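Local atomic coordinates of acyl-CoA thioesterase (Alicyclobacillus acidocaldarius subsp. acidocaldarius, PDB entry 3RQB), a protein that probably hydrolyses the thioester bond of acyl-CoA substrates, although its function is not established. Residues 209-214 and 259-264. Residues are numbered along the deposited sequence; the frame is centred on the assembly and turned at random.
Sequences VTFTVY and ATTTQL
Residues 210-214 and 259-264 run antiparallel, their axes 169° apart, with Thr210, Thr212 and Tyr214 in hydrogen-bonded pairs with Leu264, Thr262 and Thr260. The bond from Thr212 N to Thr262 O is 2.9 Å long and nearly straight; the return bond, from Thr262 N to Thr212 O, meets its carbonyl from above the plane. Where the chain turns a corner at Val209, a classic beta bulge sets Val209 and Thr210 both against Leu264: Leu264 O takes Val209 N at 3.0 Å and, weakly, Thr210 N.

On one face, Phe211 and Gln263 both have CG anti to the backbone N, and their side chains cross obliquely. The extended glutamine lays its amide beside the edge of the ring at CD1, the two planes 70° apart. An alanine in place of Gln263 would lose this amide and would probably leave that ring edge less well packed. Further along, Val213 CG2 lies 3.5 Å from Thr261 CG2, the two side chains pointing the same way.

On the opposite face Thr210 CG2 lies against Leu264 CB, and Tyr214 CB sits 3.5 Å from Thr260 CG2. The Tyr214 ring leads away to the dimer interface, where its OH hydrogen-bonds Thr262 OG1 of the second subunit, and the reciprocal bond is made too. Thr212 OG1 instead bonds Thr66 OG1.

The pair lies in the interior of the double hotdog, buried between two neighbouring strands: strand 61-69 flanks 206-215, joining the N-terminal hotdog unit to the C-terminal one, and strand 243-251 borders 257-267.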
ATOM      1  N   VAL B 209      -1.348  -4.037 -11.074  1.00 42.55           N
ATOM      2  CA  VAL B 209      -0.951  -2.659 -11.294  1.00 42.57           C
ATOM      3  C   VAL B 209       0.027  -2.170 -10.228  1.00 40.01           C
ATOM      4  O   VAL B 209       1.016  -1.494 -10.533  1.00 40.10           O
ATOM      5  CB  VAL B 209      -2.181  -1.761 -11.275  1.00 47.51           C
ATOM      6  CG1 VAL B 209      -1.775  -0.284 -11.269  1.00 51.53           C
ATOM      7  CG2 VAL B 209      -3.072  -2.106 -12.451  1.00 47.58           C
ATOM      8  N   THR B 210      -0.261  -2.510  -8.975  1.00 36.88           N
ATOM      9  CA  THR B 210       0.528  -2.017  -7.858  1.00 35.33           C
ATOM     10  C   THR B 210       0.554  -2.980  -6.669  1.00 38.59           C
ATOM     11  O   THR B 210      -0.410  -3.711  -6.404  1.00 35.37           O
ATOM     12  CB  THR B 210       0.030  -0.637  -7.399  1.00 35.44           C
ATOM     13  OG1 THR B 210       0.858  -0.157  -6.330  1.00 42.70           O
ATOM     14  CG2 THR B 210      -1.400  -0.732  -6.937  1.00 32.52           C
ATOM     15  N   PHE B 211       1.680  -2.966  -5.965  1.00 37.63           N
ATOM     16  CA  PHE B 211       1.943  -3.905  -4.899  1.00 38.25           C
ATOM     17  C   PHE B 211       2.646  -3.143  -3.776  1.00 39.51           C
ATOM     18  O   PHE B 211       3.644  -2.464  -4.022  1.00 38.89           O
ATOM     19  CB  PHE B 211       2.814  -5.010  -5.495  1.00 42.28           C
ATOM     20  CG  PHE B 211       3.360  -5.996  -4.497  1.00 53.70           C
ATOM     21  CD1 PHE B 211       2.577  -7.039  -4.019  1.00 54.27           C
ATOM     22  CD2 PHE B 211       4.684  -5.914  -4.084  1.00 55.54           C
ATOM     23  CE1 PHE B 211       3.097  -7.963  -3.116  1.00 54.41           C
ATOM     24  CE2 PHE B 211       5.206  -6.833  -3.185  1.00 53.81           C
ATOM     25  CZ  PHE B 211       4.412  -7.860  -2.702  1.00 54.03           C
ATOM     26  N   THR B 212       2.119  -3.234  -2.554  1.00 33.13           N
ATOM     27  CA  THR B 212       2.764  -2.597  -1.402  1.00 35.68           C
ATOM     28  C   THR B 212       3.099  -3.629  -0.327  1.00 40.75           C
ATOM     29  O   THR B 212       2.367  -4.603  -0.146  1.00 43.02           O
ATOM     30  CB  THR B 212       1.907  -1.460  -0.776  1.00 48.06           C
ATOM     31  OG1 THR B 212       1.847  -0.345  -1.673  1.00 54.93           O
ATOM     32  CG2 THR B 212       2.524  -0.975   0.512  1.00 43.79           C
ATOM     33  N   VAL B 213       4.227  -3.429   0.354  1.00 42.36           N
ATOM     34  CA  VAL B 213       4.607  -4.283   1.484  1.00 47.11           C
ATOM     35  C   VAL B 213       5.266  -3.525   2.648  1.00 46.91           C
ATOM     36  O   VAL B 213       6.209  -2.747   2.471  1.00 39.80           O
ATOM     37  CB  VAL B 213       5.541  -5.429   1.053  1.00 46.62           C
ATOM     38  CG1 VAL B 213       6.820  -4.866   0.469  1.00 51.61           C
ATOM     39  CG2 VAL B 213       5.855  -6.329   2.238  1.00 38.97           C
ATOM     40  N   TYR B 214       4.775  -3.783   3.849  1.00 46.24           N
ATOM     41  CA  TYR B 214       5.351  -3.187   5.040  1.00 44.80           C
ATOM     42  C   TYR B 214       6.082  -4.289   5.792  1.00 38.27           C
ATOM     43  O   TYR B 214       5.506  -5.365   6.015  1.00 33.61           O
ATOM     44  CB  TYR B 214       4.231  -2.632   5.920  1.00 44.26           C
ATOM     45  CG  TYR B 214       3.421  -1.520   5.290  1.00 37.10           C
ATOM     46  CD1 TYR B 214       3.857  -0.876   4.135  1.00 40.58           C
ATOM     47  CD2 TYR B 214       2.234  -1.099   5.868  1.00 32.62           C
ATOM     48  CE1 TYR B 214       3.128   0.154   3.575  1.00 44.45           C
ATOM     49  CE2 TYR B 214       1.495  -0.072   5.314  1.00 38.63           C
ATOM     50  CZ  TYR B 214       1.943   0.553   4.170  1.00 43.43           C
ATOM     51  OH  TYR B 214       1.203   1.579   3.629  1.00 39.97           O
ATOM     52  N   ALA B 259       5.406  -9.554   7.769  1.00 53.69           N
ATOM     53  CA  ALA B 259       5.035  -8.437   6.903  1.00 48.36           C
ATOM     54  C   ALA B 259       3.562  -8.428   6.544  1.00 42.36           C
ATOM     55  O   ALA B 259       2.852  -9.412   6.732  1.00 43.04           O
ATOM     56  CB  ALA B 259       5.872  -8.438   5.647  1.00 52.10           C
ATOM     57  N   THR B 260       3.117  -7.296   6.023  1.00 42.67           N
ATOM     58  CA  THR B 260       1.761  -7.149   5.545  1.00 44.59           C
ATOM     59  C   THR B 260       1.839  -6.595   4.126  1.00 43.58           C
ATOM     60  O   THR B 260       2.745  -5.813   3.812  1.00 39.34           O
ATOM     61  CB  THR B 260       0.936  -6.219   6.466  1.00 53.15           C
ATOM     62  OG1 THR B 260      -0.416  -6.139   5.992  1.00 66.64           O
ATOM     63  CG2 THR B 260       1.536  -4.826   6.500  1.00 54.10           C
ATOM     64  N   THR B 261       0.918  -7.019   3.264  1.00 45.77           N
ATOM     65  CA  THR B 261       0.915  -6.551   1.885  1.00 50.59           C
ATOM     66  C   THR B 261      -0.453  -6.286   1.344  1.00 46.30           C
ATOM     67  O   THR B 261      -1.434  -6.900   1.752  1.00 45.24           O
ATOM     68  CB  THR B 261       1.507  -7.576   0.920  1.00 59.84           C
ATOM     69  OG1 THR B 261       0.718  -8.768   0.950  1.00 59.40           O
ATOM     70  CG2 THR B 261       2.910  -7.897   1.313  1.00 73.88           C
ATOM     71  N   THR B 262      -0.481  -5.384   0.375  1.00 49.57           N
ATOM     72  CA  THR B 262      -1.659  -5.141  -0.427  1.00 51.06           C
ATOM     73  C   THR B 262      -1.298  -5.183  -1.903  1.00 43.53           C
ATOM     74  O   THR B 262      -0.147  -4.955  -2.307  1.00 38.76           O
ATOM     75  CB  THR B 262      -2.299  -3.791  -0.100  1.00 56.62           C
ATOM     76  OG1 THR B 262      -1.422  -2.733  -0.508  1.00 63.61           O
ATOM     77  CG2 THR B 262      -2.550  -3.685   1.392  1.00 59.20           C
ATOM     78  N   GLN B 263      -2.303  -5.490  -2.701  1.00 39.24           N
ATOM     79  CA  GLN B 263      -2.116  -5.627  -4.122  1.00 46.23           C
ATOM     80  C   GLN B 263      -3.361  -5.081  -4.781  1.00 47.58           C
ATOM     81  O   GLN B 263      -4.472  -5.391  -4.352  1.00 45.98           O
ATOM     82  CB  GLN B 263      -1.973  -7.108  -4.456  1.00 52.36           C
ATOM     83  CG  GLN B 263      -1.213  -7.415  -5.719  1.00 52.20           C
ATOM     84  CD  GLN B 263      -0.657  -8.821  -5.705  1.00 56.57           C
ATOM     85  OE1 GLN B 263      -0.803  -9.565  -6.668  1.00 68.16           O
ATOM     86  NE2 GLN B 263      -0.019  -9.193  -4.603  1.00 53.42           N
ATOM     87  N   LEU B 264      -3.182  -4.269  -5.816  1.00 47.63           N
ATOM     88  CA  LEU B 264      -4.302  -3.865  -6.653  1.00 43.44           C
ATOM     89  C   LEU B 264      -4.161  -4.549  -8.001  1.00 48.53           C
ATOM     90  O   LEU B 264      -3.128  -4.439  -8.664  1.00 54.06           O
ATOM     91  CB  LEU B 264      -4.355  -2.353  -6.834  1.00 39.38           C
ATOM     92  CG  LEU B 264      -5.607  -1.920  -7.604  1.00 41.50           C
ATOM     93  CD1 LEU B 264      -6.844  -2.435  -6.889  1.00 37.71           C
ATOM     94  CD2 LEU B 264      -5.693  -0.399  -7.816  1.00 42.95           C
TER